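Local coordinates for protein esterase (Thermotoga maritima, PDB 3DOH) that acts as a thermostable esterase that probably hydrolyses carboxylic esters, pairing an immunoglobulin-like domain with an alpha/beta-hydrolase domain, at residues Val22-Ile27 with Tyr80-Leu85; Ser55-Lys60 with Thr87-Ser92; Gly276-Ile281 with Ala291-Gly296. All coordinates share one frame; numbering follows the deposited sequence.

Interaction 1. Residues Val22-Ile27 with Tyr80-Leu85; sequences VCAVVI and YVVLEL
Leu83 and Val25 stand side by side and point the same way from two antiparallel strands, with Leu83 CD1 4.1 Å from Val25 CG1. The same methyl, Leu83 CD1, also meets Ile27 CD1 at 4.1 Å, so one branch of the leucine bridges two neighbours along the opposing strand. Val25 spreads its methyls between two partners as well: its CG1, anti to the backbone N (chi1 159°), goes to Leu83, while its CG2 turns to Leu85 CD1 4.1 Å away. On the other face of the sheet Val26 divides its contacts likewise. Its CG2 crosses Val82 at a slant, 3.7 Å from Val82 CG2, and its CG1 reaches Tyr80 CD1, also at 3.7 Å.

Five backbone hydrogen bonds fix the pairing, joining Val25 with Leu83 and Ile27 with Val81 in both directions and running from Leu85 N to Cys23 O (2.8 Å). Val26 opposite Val82 and Ala24 opposite Glu84 form the non-hydrogen-bonded pairs between them. Next to this pairing, Cys23 and Ala24 make a classic beta bulge opposite Ile12 of strand 8-16. Across the domain interior Val25 packs on Val45, Ile27 on Phe43 and Leu83 on both, all of strand 43-48, as expected for the core of an immunoglobulin-like sandwich.

The two strands thus divide the work: directional polar bonding is carried by the backbone amides and carbonyls, whereas the side chains that meet across the contact do so through carbon atoms alone, a chemistry suited to the buried interior of the domain.

Interaction 2. Residues Ser55-Lys60 with Thr87-Ser92; sequences SRTITK and TEDLHS. With SO4 (sulfate ion), chain E.
Thr87 merely borders the guanidinium edge of Arg56, its backbone N 4.4 Å from Arg56 NH2, which is hydrogen-bonded to Ser86 O. The central partner comes two residues later. The CB of Asp89 points toward residues 55-60, and OD2 accepts Arg56 NE at 2.6 Å in a nearly straight salt bridge (170°). This bond uses the anti lone pair of OD2 and lies in the guanidinium plane, yet the carboxylate and guanidinium planes stand nearly perpendicular, 89° apart. A second donor, Thr57 N, reaches the same oxygen, OD2, on the syn side, 23° out of the carboxylate plane, at 2.8 Å, so side chain and backbone of adjacent residues grip one atom.

The bonds tie the loop that follows strand 80-85 to strand 53-64, at a break in that strand within the immunoglobulin-like domain. Farther back on it, Ser55 N binds O1 of a sulfate ion at 3.0 Å, probably acquired from the crystallisation liquor.

His91 centres an inverse gamma turn; its O lies 3.3 Å from Arg56 CD, while its ring ND1 is hydrogen-bonded to Ser54 OG. Ser92 then brings CB over one face of the guanidinium, 3.5 Å from Arg56 CZ and displaced toward the rim. Its hydroxyl OG donates back to Asp89 O at 2.7 Å, and the same hydroxyl is hydrogen-bonded to Lys21 NZ. Arg56 NH1 hydrogen-bonds to Val22 O and to the hydroxyl of Tyr110.

Interaction 3. Residues Gly276-Ile281 with Ala291-Gly296; sequences GTWTAI and AIPICG
Pro293 sets its CB-CG edge over one face of the Trp278 indole, the two side chains crossing at about a right angle. Its CB sits 3.7 Å from the centroid of the five-membered ring, a CH-pi contact 21° off the ring normal, and Pro293 CG rests 3.6 Å from Trp278 CZ2, so the proline spans both rings. The close packing continues at Ala291, whose CB meets Thr277 CG2 at 3.9 Å and Ile281 CG2 at the same distance. With CG2 anti to its backbone N, Thr277 presents that methyl to the strand, and its OG1 bonds instead to Gly273 O.

Toward Gly296 the fit is looser and a water takes over. It lies in the indole plane at the ring's edge, accepts from Trp278 NE1 (3.0 Å) and Gly296 N (3.0 Å), and donates to Pro293 O (3.2 Å), linking helix to chain where no direct hydrogen bond joins them. An alanine at Trp278 would probably leave Pro293 without its aromatic cover and this water without its indole donor.

Helix 272-283 and strand 290-294 belong to one beta-alpha-beta unit of the alpha/beta-hydrolase sheet. Its first strand, 264-270, leads into what is probably the nucleophile elbow, around Ser271; Ile267 of that strand touches Ile281 and Ala291, and on the other flank Ile311 and Val313 of strand 311-316 pack on Trp278.

In the fold
From the N terminus, strand 19-29 comes first, and interaction 1 brings residues 22-27 against 80-85, closing a long excursion that includes strands 43-48 and 53-64. Residues 55-60 lie inside that excursion, whereas their partner 87-92 follows it, so interactions 1 and 2 cross along the chain. They also touch in space, since strands 53-64 and 80-85 are neighbours in one sheet; together they tie strands 19-29, 80-85 and 53-64 to the loop after strand 80-85 in the immunoglobulin-like domain. Interaction 3 comes later, in series, and closes a short helix-to-strand connection in the hydrolase domain. Its nearest atoms are about 20 Å from interaction 2 and about 22 Å from interaction 1.

Interaction 1. Residues Val22-Ile27 with Tyr80-Leu85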
loop_
_atom_site.group_PDB
_atom_site.type_symbol
_atom_site.label_atom_id
_atom_site.label_comp_id
_atom_site.label_asym_id
_atom_site.label_seq_id
_atom_site.Cartn_x
_atom_site.Cartn_y
_atom_site.Cartn_z
ATOM N N VAL A 22 2.198 12.498 -26.865
ATOM C CA VAL A 22 2.305 11.310 -27.692
ATOM C C VAL A 22 1.503 10.190 -26.989
ATOM O O VAL A 22 1.887 9.733 -25.898
ATOM C CB VAL A 22 3.765 10.829 -27.839
ATOM C CG1 VAL A 22 3.835 9.751 -28.865
ATOM C CG2 VAL A 22 4.676 11.944 -28.231
ATOM N N CYS A 23 0.426 9.747 -27.643
ATOM C CA CYS A 23 -0.518 8.791 -27.074
ATOM C C CYS A 23 -0.395 7.425 -27.729
ATOM O O CYS A 23 -0.797 6.417 -27.163
ATOM C CB CYS A 23 -1.952 9.309 -27.193
ATOM S SG CYS A 23 -2.516 9.446 -28.880
ATOM N N ALA A 24 0.159 7.365 -28.928
ATOM C CA ALA A 24 0.350 6.046 -29.502
ATOM C C ALA A 24 1.551 5.984 -30.429
ATOM O O ALA A 24 2.070 7.007 -30.859
ATOM C CB ALA A 24 -0.904 5.577 -30.186
ATOM N N VAL A 25 2.017 4.775 -30.675
ATOM C CA VAL A 25 3.043 4.529 -31.643
ATOM C C VAL A 25 2.445 3.480 -32.566
ATOM O O VAL A 25 1.954 2.440 -32.105
ATOM C CB VAL A 25 4.325 4.017 -30.950
ATOM C CG1 VAL A 25 5.193 3.288 -31.921
ATOM C CG2 VAL A 25 5.084 5.162 -30.309
ATOM N N VAL A 26 2.452 3.782 -33.858
ATOM C CA VAL A 26 1.965 2.852 -34.885
ATOM C C VAL A 26 3.100 2.337 -35.779
ATOM O O VAL A 26 3.837 3.117 -36.397
ATOM C CB VAL A 26 0.886 3.510 -35.779
ATOM C CG1 VAL A 26 0.566 2.647 -36.963
ATOM C CG2 VAL A 26 -0.392 3.779 -34.984
ATOM N N ILE A 27 3.224 1.019 -35.863
ATOM C CA ILE A 27 4.266 0.403 -36.679
ATOM C C ILE A 27 3.623 -0.190 -37.921
ATOM O O ILE A 27 2.667 -0.936 -37.805
ATOM C CB ILE A 27 5.014 -0.723 -35.910
ATOM C CG1 ILE A 27 5.455 -0.229 -34.504
ATOM C CG2 ILE A 27 6.144 -1.297 -36.799
ATOM C CD1 ILE A 27 5.703 -1.290 -33.463
ATOM N N TYR A 80 -0.829 -2.520 -39.811
ATOM C CA TYR A 80 -0.524 -1.546 -38.773
ATOM C C TYR A 80 -0.670 -2.131 -37.382
ATOM O O TYR A 80 -1.704 -2.732 -37.044
ATOM C CB TYR A 80 -1.402 -0.314 -38.911
ATOM C CG TYR A 80 -1.208 0.425 -40.190
ATOM C CD1 TYR A 80 -0.145 1.298 -40.336
ATOM C CD2 TYR A 80 -2.083 0.251 -41.265
ATOM C CE1 TYR A 80 0.056 2.001 -41.509
ATOM C CE2 TYR A 80 -1.884 0.949 -42.471
ATOM C CZ TYR A 80 -0.805 1.831 -42.568
ATOM O OH TYR A 80 -0.552 2.535 -43.711
ATOM N N VAL A 81 0.365 -1.959 -36.574
ATOM C CA VAL A 81 0.291 -2.327 -35.178
ATOM C C VAL A 81 0.339 -1.052 -34.325
ATOM O O VAL A 81 1.268 -0.224 -34.424
ATOM C CB VAL A 81 1.384 -3.364 -34.801
ATOM C CG1 VAL A 81 1.584 -3.457 -33.279
ATOM C CG2 VAL A 81 1.032 -4.722 -35.402
ATOM N N VAL A 82 -0.710 -0.918 -33.516
ATOM C CA VAL A 82 -0.887 0.178 -32.611
ATOM C C VAL A 82 -0.466 -0.204 -31.212
ATOM O O VAL A 82 -0.916 -1.202 -30.656
ATOM C CB VAL A 82 -2.359 0.629 -32.556
ATOM C CG1 VAL A 82 -2.588 1.683 -31.403
ATOM C CG2 VAL A 82 -2.772 1.219 -33.882
ATOM N N LEU A 83 0.389 0.632 -30.649
ATOM C CA LEU A 83 0.807 0.509 -29.276
ATOM C C LEU A 83 0.268 1.738 -28.597
ATOM O O LEU A 83 0.736 2.837 -28.866
ATOM C CB LEU A 83 2.335 0.570 -29.200
ATOM C CG LEU A 83 3.166 -0.449 -29.982
ATOM C CD1 LEU A 83 4.602 -0.157 -29.728
ATOM C CD2 LEU A 83 2.811 -1.874 -29.573
ATOM N N GLU A 84 -0.719 1.586 -27.733
ATOM C CA GLU A 84 -1.250 2.735 -27.039
ATOM C C GLU A 84 -0.414 3.024 -25.790
ATOM O O GLU A 84 0.093 2.120 -25.141
ATOM C CB GLU A 84 -2.740 2.505 -26.783
ATOM C CG GLU A 84 -3.203 2.736 -25.361
ATOM C CD GLU A 84 -4.571 3.386 -25.287
ATOM O OE1 GLU A 84 -5.407 3.163 -26.207
ATOM O OE2 GLU A 84 -4.787 4.149 -24.309
ATOM N N LEU A 85 -0.250 4.291 -25.453
ATOM C CA LEU A 85 0.623 4.685 -24.330
ATOM C C LEU A 85 -0.104 5.422 -23.189
ATOM O O LEU A 85 -0.998 6.215 -23.433
ATOM C CB LEU A 85 1.788 5.532 -24.853
ATOM C CG LEU A 85 2.467 4.984 -26.119
ATOM C CD1 LEU A 85 3.406 6.049 -26.622
ATOM C CD2 LEU A 85 3.214 3.650 -25.879
#

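Interaction 2. Residues Ser55-Lys60 with Thr87-Ser92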
loop_
_atom_site.group_PDB
_atom_site.type_symbol
_atom_site.label_atom_id
_atom_site.label_comp_id
_atom_site.label_asym_id
_atom_site.label_seq_id
_atom_site.Cartn_x
_atom_site.Cartn_y
_atom_site.Cartn_z
ATOM N N SER A 55 10.935 5.073 -20.133
ATOM C CA SER A 55 9.904 4.235 -20.789
ATOM C C SER A 55 8.577 4.942 -20.844
ATOM O O SER A 55 8.213 5.695 -19.934
ATOM C CB SER A 55 9.635 2.906 -20.076
ATOM O OG SER A 55 10.801 2.273 -19.622
ATOM N N ARG A 56 7.860 4.682 -21.928
ATOM C CA ARG A 56 6.445 4.995 -22.002
ATOM C C ARG A 56 5.780 3.696 -21.672
ATOM O O ARG A 56 6.249 2.617 -22.102
ATOM C CB ARG A 56 6.060 5.487 -23.402
ATOM C CG ARG A 56 6.558 6.907 -23.714
ATOM C CD ARG A 56 6.055 7.910 -22.680
ATOM N NE ARG A 56 4.597 7.845 -22.558
ATOM C CZ ARG A 56 3.734 8.432 -23.394
ATOM N NH1 ARG A 56 4.176 9.151 -24.433
ATOM N NH2 ARG A 56 2.413 8.294 -23.191
ATOM N N THR A 57 4.713 3.763 -20.890
ATOM C CA THR A 57 4.048 2.539 -20.566
ATOM C C THR A 57 2.966 2.189 -21.577
ATOM O O THR A 57 2.001 2.944 -21.738
ATOM C CB THR A 57 3.559 2.433 -19.113
ATOM O OG1 THR A 57 2.211 1.990 -19.136
ATOM C CG2 THR A 57 3.692 3.709 -18.294
ATOM N N ILE A 58 3.165 1.051 -22.274
ATOM C CA ILE A 58 2.231 0.540 -23.302
ATOM C C ILE A 58 0.988 -0.092 -22.650
ATOM O O ILE A 58 1.084 -1.107 -22.005
ATOM C CB ILE A 58 2.930 -0.478 -24.254
ATOM C CG1 ILE A 58 4.154 0.156 -24.909
ATOM C CG2 ILE A 58 2.013 -0.869 -25.354
ATOM C CD1 ILE A 58 5.311 -0.813 -25.214
ATOM N N THR A 59 -0.183 0.504 -22.812
ATOM C CA THR A 59 -1.353 0.008 -22.083
ATOM C C THR A 59 -2.219 -1.042 -22.832
ATOM O O THR A 59 -2.836 -1.897 -22.188
ATOM C CB THR A 59 -2.247 1.162 -21.597
ATOM O OG1 THR A 59 -2.506 2.045 -22.692
ATOM C CG2 THR A 59 -1.555 1.948 -20.530
ATOM N N LYS A 60 -2.295 -0.952 -24.166
ATOM C CA LYS A 60 -2.926 -2.005 -24.990
ATOM C C LYS A 60 -2.166 -2.122 -26.319
ATOM O O LYS A 60 -1.649 -1.120 -26.797
ATOM C CB LYS A 60 -4.420 -1.723 -25.291
ATOM C CG LYS A 60 -5.244 -0.859 -24.277
ATOM C CD LYS A 60 -5.754 -1.611 -23.005
ATOM C CE LYS A 60 -7.164 -1.133 -22.566
ATOM N NZ LYS A 60 -7.494 0.331 -22.898
ATOM N N THR A 87 -1.331 7.999 -20.987
ATOM C CA THR A 87 -1.287 9.450 -20.996
ATOM C C THR A 87 -0.860 10.028 -19.652
ATOM O O THR A 87 -0.757 11.210 -19.533
ATOM C CB THR A 87 -2.619 10.057 -21.491
ATOM O OG1 THR A 87 -3.075 11.028 -20.536
ATOM C CG2 THR A 87 -3.705 8.979 -21.617
ATOM N N GLU A 88 -0.596 9.194 -18.657
ATOM C CA GLU A 88 -0.252 9.656 -17.322
ATOM C C GLU A 88 1.240 9.528 -17.105
ATOM O O GLU A 88 1.753 9.865 -16.039
ATOM C CB GLU A 88 -0.975 8.825 -16.254
ATOM C CG GLU A 88 -2.419 9.230 -15.998
ATOM C CD GLU A 88 -3.391 8.687 -17.065
ATOM O OE1 GLU A 88 -2.985 7.771 -17.847
ATOM O OE2 GLU A 88 -4.563 9.172 -17.121
ATOM N N ASP A 89 1.940 9.001 -18.103
ATOM C CA ASP A 89 3.392 8.932 -18.047
ATOM C C ASP A 89 3.984 10.300 -17.853
ATOM O O ASP A 89 3.516 11.268 -18.439
ATOM C CB ASP A 89 3.949 8.376 -19.342
ATOM C CG ASP A 89 3.821 6.903 -19.432
ATOM O OD1 ASP A 89 3.666 6.229 -18.393
ATOM O OD2 ASP A 89 3.867 6.415 -20.559
ATOM N N LEU A 90 5.052 10.369 -17.071
ATOM C CA LEU A 90 5.748 11.631 -16.882
ATOM C C LEU A 90 6.163 12.276 -18.222
ATOM O O LEU A 90 5.833 13.459 -18.487
ATOM C CB LEU A 90 6.943 11.482 -15.924
ATOM C CG LEU A 90 7.793 12.756 -15.657
ATOM C CD1 LEU A 90 7.118 13.777 -14.696
ATOM C CD2 LEU A 90 9.251 12.407 -15.182
ATOM N N HIS A 91 6.896 11.531 -19.037
ATOM C CA HIS A 91 7.396 12.073 -20.289
ATOM C C HIS A 91 6.409 11.787 -21.409
ATOM O O HIS A 91 6.752 11.123 -22.386
ATOM C CB HIS A 91 8.762 11.471 -20.626
ATOM C CG HIS A 91 9.879 11.999 -19.780
ATOM N ND1 HIS A 91 10.579 11.210 -18.893
ATOM C CD2 HIS A 91 10.418 13.238 -19.688
ATOM C CE1 HIS A 91 11.500 11.940 -18.290
ATOM N NE2 HIS A 91 11.424 13.174 -18.754
ATOM N N SER A 92 5.181 12.284 -21.274
ATOM C CA SER A 92 4.269 12.214 -22.386
ATOM C C SER A 92 4.073 13.546 -23.151
ATOM O O SER A 92 4.006 13.539 -24.387
ATOM C CB SER A 92 2.948 11.578 -21.964
ATOM O OG SER A 92 2.443 12.127 -20.768
HETATM S S SO4 E . 12.557 3.752 -16.932
HETATM O O1 SO4 E . 13.004 3.944 -18.311
HETATM O O2 SO4 E . 11.747 2.521 -16.815
HETATM O O3 SO4 E . 11.816 4.954 -16.552
HETATM O O4 SO4 E . 13.702 3.671 -16.044
#

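Interaction 3. Residues Gly276-Ile281 with Ala291-Gly296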
loop_
_atom_site.group_PDB
_atom_site.type_symbol
_atom_site.label_atom_id
_atom_site.label_comp_id
_atom_site.label_asym_id
_atom_site.label_seq_id
_atom_site.Cartn_x
_atom_site.Cartn_y
_atom_site.Cartn_z
ATOM N N GLY A 276 -6.994 39.339 -24.427
ATOM C CA GLY A 276 -7.173 39.466 -25.872
ATOM C C GLY A 276 -8.627 39.455 -26.289
ATOM O O GLY A 276 -9.062 40.312 -27.090
ATOM N N THR A 277 -9.378 38.495 -25.742
ATOM C CA THR A 277 -10.791 38.318 -26.030
ATOM C C THR A 277 -11.555 39.526 -25.525
ATOM O O THR A 277 -12.366 40.091 -26.264
ATOM C CB THR A 277 -11.336 36.972 -25.436
ATOM O OG1 THR A 277 -10.581 35.898 -25.995
ATOM C CG2 THR A 277 -12.845 36.746 -25.721
ATOM N N TRP A 278 -11.316 39.934 -24.280
ATOM C CA TRP A 278 -12.066 41.081 -23.731
ATOM C C TRP A 278 -11.818 42.310 -24.592
ATOM O O TRP A 278 -12.760 43.072 -24.844
ATOM C CB TRP A 278 -11.647 41.423 -22.309
ATOM C CG TRP A 278 -12.236 40.561 -21.279
ATOM C CD1 TRP A 278 -11.561 39.694 -20.448
ATOM C CD2 TRP A 278 -13.636 40.473 -20.910
ATOM N NE1 TRP A 278 -12.450 39.081 -19.609
ATOM C CE2 TRP A 278 -13.726 39.532 -19.863
ATOM C CE3 TRP A 278 -14.818 41.091 -21.376
ATOM C CZ2 TRP A 278 -14.949 39.190 -19.260
ATOM C CZ3 TRP A 278 -16.043 40.749 -20.777
ATOM C CH2 TRP A 278 -16.095 39.810 -19.728
ATOM N N THR A 279 -10.550 42.503 -25.012
ATOM C CA THR A 279 -10.133 43.680 -25.757
ATOM C C THR A 279 -10.778 43.678 -27.137
ATOM O O THR A 279 -11.366 44.676 -27.553
ATOM C CB THR A 279 -8.574 43.791 -25.840
ATOM O OG1 THR A 279 -8.017 43.963 -24.517
ATOM C CG2 THR A 279 -8.131 44.972 -26.744
ATOM N N ALA A 280 -10.668 42.542 -27.830
ATOM C CA ALA A 280 -11.311 42.320 -29.139
ATOM C C ALA A 280 -12.785 42.677 -29.207
ATOM O O ALA A 280 -13.218 43.377 -30.115
ATOM C CB ALA A 280 -11.130 40.900 -29.577
ATOM N N ILE A 281 -13.574 42.176 -28.274
ATOM C CA ILE A 281 -15.008 42.414 -28.359
ATOM C C ILE A 281 -15.349 43.844 -27.984
ATOM O O ILE A 281 -16.289 44.400 -28.499
ATOM C CB ILE A 281 -15.844 41.407 -27.509
ATOM C CG1 ILE A 281 -15.429 41.445 -26.032
ATOM C CG2 ILE A 281 -15.813 39.995 -28.136
ATOM C CD1 ILE A 281 -16.358 40.756 -25.139
ATOM N N ALA A 291 -18.584 35.524 -26.875
ATOM C CA ALA A 291 -17.211 35.435 -26.433
ATOM C C ALA A 291 -17.121 34.518 -25.219
ATOM O O ALA A 291 -18.038 34.505 -24.393
ATOM C CB ALA A 291 -16.737 36.804 -26.072
ATOM N N ILE A 292 -16.042 33.746 -25.104
ATOM C CA ILE A 292 -15.691 33.050 -23.853
ATOM C C ILE A 292 -14.257 33.455 -23.461
ATOM O O ILE A 292 -13.275 32.839 -23.914
ATOM C CB ILE A 292 -15.833 31.503 -23.969
ATOM C CG1 ILE A 292 -17.238 31.132 -24.440
ATOM C CG2 ILE A 292 -15.409 30.780 -22.674
ATOM C CD1 ILE A 292 -17.371 29.659 -24.942
ATOM N N PRO A 293 -14.122 34.518 -22.661
ATOM C CA PRO A 293 -12.863 34.930 -22.057
ATOM C C PRO A 293 -12.486 34.224 -20.747
ATOM O O PRO A 293 -13.130 34.441 -19.707
ATOM C CB PRO A 293 -13.098 36.400 -21.781
ATOM C CG PRO A 293 -14.549 36.515 -21.565
ATOM C CD PRO A 293 -15.205 35.465 -22.381
ATOM N N ILE A 294 -11.407 33.444 -20.806
ATOM C CA ILE A 294 -10.959 32.598 -19.715
ATOM C C ILE A 294 -9.755 33.232 -19.056
ATOM O O ILE A 294 -8.764 33.514 -19.740
ATOM C CB ILE A 294 -10.587 31.185 -20.234
ATOM C CG1 ILE A 294 -11.799 30.542 -20.857
ATOM C CG2 ILE A 294 -10.104 30.285 -19.100
ATOM C CD1 ILE A 294 -11.442 29.564 -21.890
ATOM N N CYS A 295 -9.838 33.438 -17.745
ATOM C CA CYS A 295 -8.798 34.136 -17.003
ATOM C C CYS A 295 -8.194 35.250 -17.845
ATOM O O CYS A 295 -7.112 35.095 -18.411
ATOM C CB CYS A 295 -7.705 33.159 -16.563
ATOM S SG CYS A 295 -7.082 32.091 -17.883
ATOM N N GLY A 296 -8.897 36.374 -17.927
ATOM C CA GLY A 296 -8.312 37.573 -18.498
ATOM C C GLY A 296 -8.729 38.830 -17.759
ATOM O O GLY A 296 -9.218 38.765 -16.631
HETATM O O HOH W 1 -11.908 36.722 -17.906
#